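Local atomic coordinates of beta-hexosaminidase Amuc_2018 (Akkermansia muciniphila, PDB entry 6JEB), a protein that hydrolyses terminal non-reducing N-acetylhexosamine residues from N-acetyl-beta-D-hexosaminides, including unbranched N-glycans and chitobiose. Residues 133-137 with 161-167; 114-119 with 447-452; 347-351 with 367-371; 150-155 with 214-218. Where two conformers were deposited one is given. Residue numbers count along the deposited sequence, not the author numbering.

Contact 1 of 4, residues 133-137 with 161-167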
# COMPACT_ATOMS: atom_id res chain seq x y z
N GLY A 133 17.38 -5.15 2.57
CA GLY A 133 17.55 -4.02 3.45
C GLY A 133 16.54 -4.00 4.57
O GLY A 133 15.48 -4.64 4.49
N TRP A 134 16.86 -3.25 5.63
CA TRP A 134 16.03 -3.09 6.81
C TRP A 134 16.07 -1.61 7.16
O TRP A 134 17.16 -1.07 7.36
CB TRP A 134 16.60 -3.93 7.96
CG TRP A 134 15.80 -3.81 9.23
CD1 TRP A 134 15.71 -2.71 10.04
CD2 TRP A 134 14.96 -4.81 9.82
NE1 TRP A 134 14.86 -2.96 11.09
CE2 TRP A 134 14.39 -4.25 10.99
CE3 TRP A 134 14.64 -6.14 9.49
CZ2 TRP A 134 13.51 -4.96 11.81
CZ3 TRP A 134 13.76 -6.84 10.31
CH2 TRP A 134 13.22 -6.24 11.46
N ARG A 135 14.90 -0.95 7.22
CA ARG A 135 14.84 0.51 7.28
C ARG A 135 14.32 1.08 8.60
O ARG A 135 14.25 2.32 8.73
CB ARG A 135 14.02 1.07 6.12
CG ARG A 135 14.42 0.54 4.75
CD ARG A 135 15.90 0.81 4.43
NE ARG A 135 16.22 0.20 3.15
CZ ARG A 135 17.45 -0.15 2.77
NH1 ARG A 135 18.50 0.09 3.55
NH2 ARG A 135 17.62 -0.76 1.59
N LEU A 136 13.94 0.24 9.57
CA LEU A 136 13.37 0.70 10.83
C LEU A 136 14.42 0.66 11.92
O LEU A 136 14.90 -0.43 12.26
CB LEU A 136 12.19 -0.18 11.23
CG LEU A 136 11.58 0.20 12.58
CD1 LEU A 136 10.61 1.39 12.45
CD2 LEU A 136 10.89 -0.99 13.25
N PRO A 137 14.77 1.79 12.55
CA PRO A 137 15.71 1.73 13.68
C PRO A 137 15.02 1.17 14.91
O PRO A 137 13.84 1.43 15.16
CB PRO A 137 16.09 3.20 13.88
CG PRO A 137 14.85 3.95 13.45
CD PRO A 137 14.30 3.16 12.28
N HIS A 161 24.15 0.31 -1.69
CA HIS A 161 22.89 0.98 -1.40
C HIS A 161 22.61 0.87 0.08
O HIS A 161 22.69 -0.23 0.65
CB HIS A 161 21.72 0.38 -2.18
CG HIS A 161 20.45 1.13 -1.98
ND1 HIS A 161 20.24 2.37 -2.54
CD2 HIS A 161 19.36 0.86 -1.23
CE1 HIS A 161 19.05 2.82 -2.16
NE2 HIS A 161 18.50 1.92 -1.36
N GLU A 162 22.29 1.99 0.72
CA GLU A 162 21.98 1.97 2.14
C GLU A 162 20.93 3.01 2.46
O GLU A 162 20.58 3.86 1.62
CB GLU A 162 23.22 2.20 3.02
CG GLU A 162 23.67 3.65 3.13
CD GLU A 162 24.67 3.87 4.27
OE1 GLU A 162 24.43 3.38 5.40
OE2 GLU A 162 25.70 4.55 4.04
N GLY A 163 20.44 2.94 3.68
CA GLY A 163 19.55 3.95 4.20
C GLY A 163 18.76 3.43 5.37
O GLY A 163 18.42 2.25 5.43
N MET A 164 18.46 4.31 6.33
CA MET A 164 17.59 3.93 7.43
C MET A 164 16.89 5.19 7.90
O MET A 164 17.53 6.24 8.02
CB MET A 164 18.40 3.30 8.57
CG MET A 164 17.53 2.90 9.77
SD MET A 164 18.43 2.02 11.06
CE MET A 164 17.99 0.32 10.69
N TYR A 165 15.58 5.11 8.14
CA TYR A 165 14.85 6.25 8.66
C TYR A 165 15.26 6.51 10.11
O TYR A 165 15.66 5.59 10.83
CB TYR A 165 13.33 6.00 8.59
CG TYR A 165 12.89 5.87 7.16
CD1 TYR A 165 12.90 6.98 6.31
CD2 TYR A 165 12.51 4.64 6.63
CE1 TYR A 165 12.54 6.86 4.99
CE2 TYR A 165 12.14 4.52 5.31
CZ TYR A 165 12.16 5.63 4.49
OH TYR A 165 11.81 5.50 3.17
N THR A 166 15.19 7.77 10.52
CA THR A 166 15.25 8.05 11.95
C THR A 166 13.84 7.99 12.53
O THR A 166 12.84 8.12 11.81
CB THR A 166 15.83 9.44 12.21
OG1 THR A 166 14.92 10.44 11.75
CG2 THR A 166 17.17 9.61 11.51
N LYS A 167 13.77 7.80 13.85
CA LYS A 167 12.48 7.84 14.52
C LYS A 167 11.78 9.18 14.28
O LYS A 167 10.57 9.22 14.05
CB LYS A 167 12.66 7.57 16.02
CG LYS A 167 11.36 7.57 16.82
CD LYS A 167 11.62 7.12 18.26
CE LYS A 167 10.56 6.17 18.74
NZ LYS A 167 10.85 5.62 20.10
O HOH W 1 20.33 -1.74 1.67
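Two direct hydrogen bonds tie the two segments together, and both involve R135. Its carbonyl O accepts from Y165 N at 3.1 Å, while its guanidinium NH1 reaches back to G163 O at 2.9 Å. A water extends the polar set, lying 2.9 Å from R135 NH2, from which it accepts, and 3.0 Å from H161 O, to which it can donate. The same guanidinium is also held by the carbonyls of P99 and A100, which lie just before the substrate-binding R101 in sequence. The contact lies within the (beta/alpha)8 catalytic domain of a family 20 glycoside hydrolase: residues 133-137 belong to the loop after strand 123-127, and residues 161-167 run from strand 161-162 into helix 167-178, where T166 is the N-cap. Apolar packing centres on M164. Its CE lies 3.8 Å from W134 CD1, at the indole edge, and its SD 3.8 Å from P137 CB. W134 is itself braced within its segment, NE1 donating to L136 O at 2.8 Å.

Contact 2 of 4, residues 114-119 with 447-452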
# COMPACT_ATOMS: atom_id res chain seq x y z
N ASP A 114 1.65 13.46 -1.19
CA ASP A 114 0.79 14.50 -1.76
C ASP A 114 0.04 13.98 -2.98
O ASP A 114 -1.15 14.27 -3.16
CB ASP A 114 1.61 15.73 -2.15
CG ASP A 114 2.04 16.57 -0.96
OD1 ASP A 114 1.83 16.14 0.19
OD2 ASP A 114 2.59 17.67 -1.18
N MET A 115 0.72 13.21 -3.82
CA MET A 115 0.07 12.70 -5.02
C MET A 115 -1.02 11.68 -4.69
O MET A 115 -2.10 11.72 -5.29
CB MET A 115 1.11 12.15 -6.00
CG MET A 115 2.00 13.27 -6.52
SD MET A 115 3.28 12.71 -7.66
CE MET A 115 2.28 12.20 -9.06
N MET A 116 -0.77 10.77 -3.75
CA MET A 116 -1.82 9.80 -3.42
C MET A 116 -3.01 10.48 -2.73
O MET A 116 -4.17 10.09 -2.96
CB MET A 116 -1.27 8.63 -2.59
CG MET A 116 -0.94 8.97 -1.15
SD MET A 116 0.04 7.67 -0.37
CE MET A 116 -1.21 6.41 -0.12
N ALA A 117 -2.75 11.49 -1.90
CA ALA A 117 -3.86 12.22 -1.28
C ALA A 117 -4.71 12.92 -2.33
O ALA A 117 -5.93 13.04 -2.16
CB ALA A 117 -3.32 13.24 -0.28
N TYR A 118 -4.10 13.38 -3.42
CA TYR A 118 -4.84 14.04 -4.48
C TYR A 118 -5.92 13.13 -5.05
O TYR A 118 -6.97 13.62 -5.49
CB TYR A 118 -3.85 14.46 -5.57
CG TYR A 118 -4.38 15.36 -6.66
CD1 TYR A 118 -4.51 16.73 -6.45
CD2 TYR A 118 -4.70 14.85 -7.92
CE1 TYR A 118 -4.96 17.57 -7.46
CE2 TYR A 118 -5.14 15.68 -8.93
CZ TYR A 118 -5.29 17.04 -8.69
OH TYR A 118 -5.73 17.87 -9.70
N TYR A 119 -5.69 11.81 -5.02
CA TYR A 119 -6.61 10.79 -5.52
C TYR A 119 -7.39 10.08 -4.41
O TYR A 119 -7.99 9.03 -4.66
CB TYR A 119 -5.86 9.80 -6.43
CG TYR A 119 -5.39 10.50 -7.68
CD1 TYR A 119 -6.30 10.85 -8.67
CD2 TYR A 119 -4.05 10.86 -7.85
CE1 TYR A 119 -5.90 11.52 -9.80
CE2 TYR A 119 -3.64 11.54 -8.99
CZ TYR A 119 -4.57 11.87 -9.96
OH TYR A 119 -4.18 12.56 -11.09
N PHE A 447 -3.29 18.81 -14.98
CA PHE A 447 -3.46 19.07 -13.55
C PHE A 447 -2.20 18.71 -12.78
O PHE A 447 -1.72 19.48 -11.94
CB PHE A 447 -4.63 18.26 -12.96
CG PHE A 447 -5.98 18.52 -13.59
CD1 PHE A 447 -6.19 19.52 -14.51
CD2 PHE A 447 -7.05 17.72 -13.21
CE1 PHE A 447 -7.46 19.71 -15.07
CE2 PHE A 447 -8.32 17.91 -13.75
CZ PHE A 447 -8.52 18.91 -14.68
N ILE A 448 -1.66 17.51 -13.04
CA ILE A 448 -0.52 17.02 -12.29
C ILE A 448 0.76 17.76 -12.70
O ILE A 448 1.64 18.02 -11.88
CB ILE A 448 -0.42 15.49 -12.43
CG1 ILE A 448 -1.66 14.81 -11.81
CG2 ILE A 448 0.87 14.96 -11.80
CD1 ILE A 448 -1.84 15.05 -10.32
N LEU A 449 0.87 18.14 -13.98
CA LEU A 449 1.99 18.97 -14.40
C LEU A 449 1.99 20.30 -13.66
O LEU A 449 3.03 20.77 -13.18
CB LEU A 449 1.93 19.21 -15.91
CG LEU A 449 2.56 18.15 -16.80
CD1 LEU A 449 2.16 18.39 -18.25
CD2 LEU A 449 4.08 18.14 -16.64
N LYS A 450 0.81 20.93 -13.57
CA LYS A 450 0.70 22.23 -12.90
C LYS A 450 0.98 22.10 -11.41
O LYS A 450 1.77 22.87 -10.85
CB LYS A 450 -0.71 22.79 -13.13
CG LYS A 450 -1.04 24.06 -12.35
CD LYS A 450 -2.55 24.30 -12.33
CE LYS A 450 -2.91 25.71 -11.87
NZ LYS A 450 -2.53 25.99 -10.46
N ARG A 451 0.36 21.12 -10.76
CA ARG A 451 0.40 21.08 -9.30
C ARG A 451 1.68 20.44 -8.78
O ARG A 451 2.21 20.87 -7.75
CB ARG A 451 -0.82 20.32 -8.78
CG ARG A 451 -0.83 20.13 -7.27
CD ARG A 451 -2.19 19.66 -6.79
NE ARG A 451 -3.22 20.66 -7.04
CZ ARG A 451 -3.47 21.69 -6.24
NH1 ARG A 451 -2.77 21.84 -5.12
NH2 ARG A 451 -4.42 22.56 -6.55
N PHE A 452 2.18 19.42 -9.47
CA PHE A 452 3.30 18.64 -8.96
C PHE A 452 4.54 18.70 -9.84
O PHE A 452 5.53 18.05 -9.51
CB PHE A 452 2.89 17.18 -8.73
CG PHE A 452 1.78 17.02 -7.74
CD1 PHE A 452 2.01 17.25 -6.39
CD2 PHE A 452 0.50 16.65 -8.14
CE1 PHE A 452 0.99 17.12 -5.47
CE2 PHE A 452 -0.52 16.50 -7.22
CZ PHE A 452 -0.27 16.73 -5.88
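Aromatic residues can join two helices without a single hydrogen bond between the segments, and Y118 makes the case. With chi1 near -170° (t), it projects from the last turn of helix 106-118 as a knob into a hole formed by F447, I448, R451 and F452. Its CE2 lies 3.6 Å from I448 CD1 and its CE1 3.5 Å from R451 CD. F452 adopts the m rotamer and turns its edge to the face of Y118, a T-shaped pair with centroids 5.7 Å apart and planes at 87°. The F452 ring face is in turn covered by M115, also m at chi1: M115 CG makes a CH-pi contact 3.8 Å from the ring centroid, and SD adds an oblique Met-aromatic contact at 5.0 Å from the same centroid. The segment axes approach to 12.0 Å at 137°, so large side chains must span the gap. This packing joins the first helix after strand 92-97 of the (beta/alpha)8 barrel to the C-terminal helix 434-452. I448, m at both chi1 and chi2, brings CG1 to 3.5 Å from Y119 OH, and its CG2 lies 4.1 Å from M115 CE. The polar ends look elsewhere: Y118 OH and R451 both bind D70 of helix 55-73, whereas Y119 OH bonds to H444.

Contact 3 of 4, residues 347-351 with 367-371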
# COMPACT_ATOMS: atom_id res chain seq x y z
N SER A 347 -4.65 -8.06 -5.73
CA SER A 347 -4.35 -9.05 -6.76
C SER A 347 -3.25 -8.56 -7.70
O SER A 347 -3.36 -7.49 -8.29
CB SER A 347 -5.60 -9.32 -7.59
OG SER A 347 -5.22 -9.96 -8.80
N SER A 348 -2.21 -9.39 -7.84
CA SER A 348 -1.08 -9.00 -8.67
C SER A 348 -1.44 -8.88 -10.14
O SER A 348 -0.67 -8.30 -10.91
CB SER A 348 0.07 -9.99 -8.47
OG SER A 348 -0.28 -11.29 -8.91
N GLU A 349 -2.59 -9.41 -10.56
CA GLU A 349 -3.06 -9.26 -11.93
C GLU A 349 -3.44 -7.81 -12.24
O GLU A 349 -3.45 -7.42 -13.41
CB GLU A 349 -4.25 -10.19 -12.18
CG GLU A 349 -4.78 -10.23 -13.62
CD GLU A 349 -5.80 -11.34 -13.85
OE1 GLU A 349 -5.70 -12.38 -13.16
OE2 GLU A 349 -6.69 -11.19 -14.71
N TYR A 350 -3.77 -7.02 -11.21
CA TYR A 350 -4.28 -5.67 -11.40
C TYR A 350 -3.52 -4.62 -10.59
O TYR A 350 -3.50 -3.44 -10.97
CB TYR A 350 -5.74 -5.59 -10.93
CG TYR A 350 -6.69 -6.47 -11.68
CD1 TYR A 350 -6.94 -7.77 -11.27
CD2 TYR A 350 -7.36 -6.00 -12.81
CE1 TYR A 350 -7.81 -8.59 -11.96
CE2 TYR A 350 -8.24 -6.81 -13.51
CZ TYR A 350 -8.46 -8.10 -13.07
OH TYR A 350 -9.33 -8.92 -13.76
N CYS A 351 -2.91 -5.03 -9.48
CA CYS A 351 -2.50 -4.09 -8.44
C CYS A 351 -1.01 -4.03 -8.21
O CYS A 351 -0.56 -3.19 -7.42
CB CYS A 351 -3.15 -4.46 -7.09
SG CYS A 351 -4.95 -4.49 -7.12
N MET A 367 8.13 -10.46 -15.60
CA MET A 367 6.91 -9.74 -15.26
C MET A 367 5.96 -9.67 -16.45
O MET A 367 6.37 -9.34 -17.57
CB MET A 367 7.23 -8.32 -14.81
CG MET A 367 8.03 -8.21 -13.53
SD MET A 367 8.38 -6.47 -13.27
CE MET A 367 9.10 -6.49 -11.63
N LYS A 368 4.69 -9.94 -16.20
CA LYS A 368 3.66 -9.66 -17.19
C LYS A 368 3.41 -8.15 -17.26
O LYS A 368 3.76 -7.39 -16.35
CB LYS A 368 2.35 -10.37 -16.84
CG LYS A 368 1.48 -9.63 -15.83
CD LYS A 368 0.08 -10.24 -15.76
CE LYS A 368 -0.85 -9.47 -14.82
NZ LYS A 368 -1.55 -8.30 -15.46
N THR A 369 2.81 -7.72 -18.36
CA THR A 369 2.40 -6.33 -18.51
C THR A 369 1.03 -6.14 -17.87
O THR A 369 0.13 -6.96 -18.07
CB THR A 369 2.36 -5.96 -19.99
OG1 THR A 369 3.67 -6.12 -20.55
CG2 THR A 369 1.91 -4.51 -20.18
N THR A 370 0.89 -5.08 -17.07
CA THR A 370 -0.41 -4.65 -16.56
C THR A 370 -0.65 -3.24 -17.10
O THR A 370 -0.11 -2.26 -16.58
CB THR A 370 -0.45 -4.66 -15.04
OG1 THR A 370 -0.14 -5.99 -14.56
CG2 THR A 370 -1.84 -4.24 -14.55
N THR A 371 -1.46 -3.14 -18.15
CA THR A 371 -1.73 -1.84 -18.74
C THR A 371 -2.70 -1.06 -17.85
O THR A 371 -3.35 -1.60 -16.95
CB THR A 371 -2.37 -1.99 -20.12
OG1 THR A 371 -3.64 -2.64 -19.99
CG2 THR A 371 -1.46 -2.79 -21.06
O HOH W 2 -0.11 -5.81 -11.87
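Neither segment is a regular helix or strand; both belong to the long loop between strand 342-345 and helix 372-376. Residues 347-351 fold into a tight turn, in which Y350 N and C351 N donate to S347 O at 3.0 and 2.8 Å, and S347 OG accepts from E349 N at 3.2 Å, forming an ST turn. Residues 367-371 are more extended and end at T371, the N-cap of the following helix. The nearest CA atoms, those of Y350 and T370, are 6.5 Å apart, so side chains and a water fill the gap. K368 curls back over its own segment: NZ donates to T370 OG1 at 2.9 Å and crosses to E349 O, also at 2.9 Å. A water accepts from T370 OG1 and donates to S348 O, each at 2.7 Å, while the methyl T370 CG2 lies 3.7 Å from E349 O. The turn leads directly into the substrate-binding residues Y352, L353 and D354, and S348 OG bonds to the carbonyl of W324, another substrate-binding residue. The direct link between the segments is thus a charged donor on a neutral main-chain acceptor, not a salt bridge; the carboxylate of E349 pairs with K374 instead.

Contact 4 of 4, residues 150-155 with 214-218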
# COMPACT_ATOMS: atom_id res chain seq x y z
N ARG A 150 22.43 -1.83 4.93
CA ARG A 150 23.43 -1.61 3.90
C ARG A 150 23.59 -2.85 3.06
O ARG A 150 23.55 -3.97 3.58
CB ARG A 150 24.78 -1.31 4.57
CG ARG A 150 24.79 0.02 5.28
CD ARG A 150 25.79 0.07 6.43
NE ARG A 150 25.98 1.45 6.88
CZ ARG A 150 26.71 1.80 7.92
NH1 ARG A 150 27.31 0.85 8.65
NH2 ARG A 150 26.84 3.08 8.24
N ARG A 151 23.79 -2.67 1.75
CA ARG A 151 24.13 -3.79 0.89
C ARG A 151 25.23 -3.38 -0.09
O ARG A 151 25.42 -2.20 -0.38
CB ARG A 151 22.92 -4.39 0.16
CG ARG A 151 22.30 -3.50 -0.90
CD ARG A 151 21.19 -4.23 -1.65
NE ARG A 151 20.61 -3.41 -2.71
CZ ARG A 151 19.48 -2.72 -2.59
NH1 ARG A 151 18.79 -2.75 -1.45
NH2 ARG A 151 19.03 -2.01 -3.62
N GLU A 152 25.95 -4.38 -0.59
CA GLU A 152 27.15 -4.14 -1.39
C GLU A 152 26.84 -3.59 -2.78
O GLU A 152 27.64 -2.83 -3.33
CB GLU A 152 27.95 -5.44 -1.50
CG GLU A 152 29.20 -5.34 -2.36
CD GLU A 152 29.77 -6.70 -2.71
OE1 GLU A 152 29.39 -7.69 -2.05
OE2 GLU A 152 30.57 -6.79 -3.66
N GLU A 153 25.70 -3.98 -3.35
CA GLU A 153 25.36 -3.62 -4.73
C GLU A 153 23.93 -4.07 -4.98
O GLU A 153 23.25 -4.58 -4.09
CB GLU A 153 26.32 -4.27 -5.75
CG GLU A 153 26.33 -5.80 -5.69
CD GLU A 153 27.21 -6.43 -6.77
OE1 GLU A 153 27.70 -5.70 -7.66
OE2 GLU A 153 27.40 -7.66 -6.73
N SER A 154 23.48 -3.89 -6.23
CA SER A 154 22.19 -4.41 -6.68
C SER A 154 22.39 -5.03 -8.05
O SER A 154 22.80 -4.35 -8.99
CB SER A 154 21.15 -3.29 -6.76
OG SER A 154 21.13 -2.51 -5.56
N PHE A 155 22.09 -6.32 -8.18
CA PHE A 155 22.13 -7.01 -9.47
C PHE A 155 23.47 -6.81 -10.19
O PHE A 155 23.53 -6.55 -11.39
CB PHE A 155 20.97 -6.59 -10.37
CG PHE A 155 19.66 -6.53 -9.66
CD1 PHE A 155 18.97 -7.70 -9.35
CD2 PHE A 155 19.12 -5.32 -9.27
CE1 PHE A 155 17.75 -7.65 -8.67
CE2 PHE A 155 17.91 -5.26 -8.61
CZ PHE A 155 17.23 -6.42 -8.30
N VAL A 214 23.66 -9.00 3.35
CA VAL A 214 22.38 -8.50 2.88
C VAL A 214 22.25 -8.82 1.39
O VAL A 214 23.22 -8.73 0.63
CB VAL A 214 22.27 -6.99 3.17
CG1 VAL A 214 20.95 -6.42 2.61
CG2 VAL A 214 22.39 -6.72 4.67
N ARG A 215 21.06 -9.24 0.98
CA ARG A 215 20.88 -9.76 -0.37
C ARG A 215 21.01 -8.64 -1.40
O ARG A 215 20.54 -7.51 -1.18
CB ARG A 215 19.51 -10.42 -0.50
CG ARG A 215 19.44 -11.46 -1.61
CD ARG A 215 18.06 -12.09 -1.68
NE ARG A 215 17.94 -13.06 -2.76
CZ ARG A 215 18.13 -14.37 -2.63
NH1 ARG A 215 18.48 -14.88 -1.45
NH2 ARG A 215 17.97 -15.17 -3.68
N THR A 216 21.65 -8.95 -2.53
CA THR A 216 21.85 -7.98 -3.59
C THR A 216 21.11 -8.35 -4.86
O THR A 216 21.22 -7.65 -5.87
CB THR A 216 23.35 -7.82 -3.91
OG1 THR A 216 23.85 -9.05 -4.45
CG2 THR A 216 24.12 -7.43 -2.66
N THR A 217 20.35 -9.45 -4.83
CA THR A 217 19.60 -9.93 -5.98
C THR A 217 18.18 -10.21 -5.53
O THR A 217 17.85 -10.14 -4.34
CB THR A 217 20.23 -11.22 -6.52
OG1 THR A 217 20.29 -12.20 -5.47
CG2 THR A 217 21.64 -10.95 -7.03
N ALA A 218 17.31 -10.49 -6.50
CA ALA A 218 15.96 -10.92 -6.19
C ALA A 218 15.95 -12.42 -5.90
O ALA A 218 16.98 -12.98 -5.52
CB ALA A 218 15.02 -10.57 -7.35
O HOH W 3 25.50 -7.07 0.58
O HOH W 4 24.63 -8.67 -7.10
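In this TIM-barrel catalytic domain, residues 214-218 of the loop between helices 195-200 and 230-246 run beside residues 150-155, which begin in a short two-stranded antiparallel sheet. V214 comes first, its CG2 packed 3.2 Å from R150 O and its CG1 3.7 Å from R151 CB; a water links V214 O (2.8 Å) to E152 N (3.0 Å). R215 O lies 3.4 Å from R151 CD. The guanidinium of R151 bonds to S154 OG through NE and NH2, and through NH1 to the carbonyl of substrate-binding R101. T216 is the most heavily covered residue: its CB lies 3.2 Å from E153 O, its OG1 shares a water with E153 OE2, weakly bound on the glutamate side, and its O accepts a nearly straight hydrogen bond from F155 N at 2.8 Å. E153 OE1 accepts from G158 N. At T217 and A218 the chain passes beside the F155 ring, whose other neighbours include R403 in a cation-pi contact. There F155 CE1 sits 3.6 Å from A218 N and 4.2 Å from A218 CB.

How the contacts relate
The four contacts illustrate how contacts in a TIM-barrel enzyme divide between helix packing and the loops that follow its strands. Contact 2 brackets the others along the chain: contacts 1, 4 and 3 all lie nested between its two helices. Contacts 1 and 4 interlock, their segments alternating in sequence and their centres about 15 Å apart. Strands 150-151 and 161-162 pair between them, and the E162-R150 salt bridge adds a side-chain tie. Contact 3 opens later, its centre about 25 Å from that of contact 4 and 29 Å from that of contact 1. These three lie near substrate-binding residues, whereas contact 2, centred 24 to 33 Å from the rest, joins helices of the scaffold.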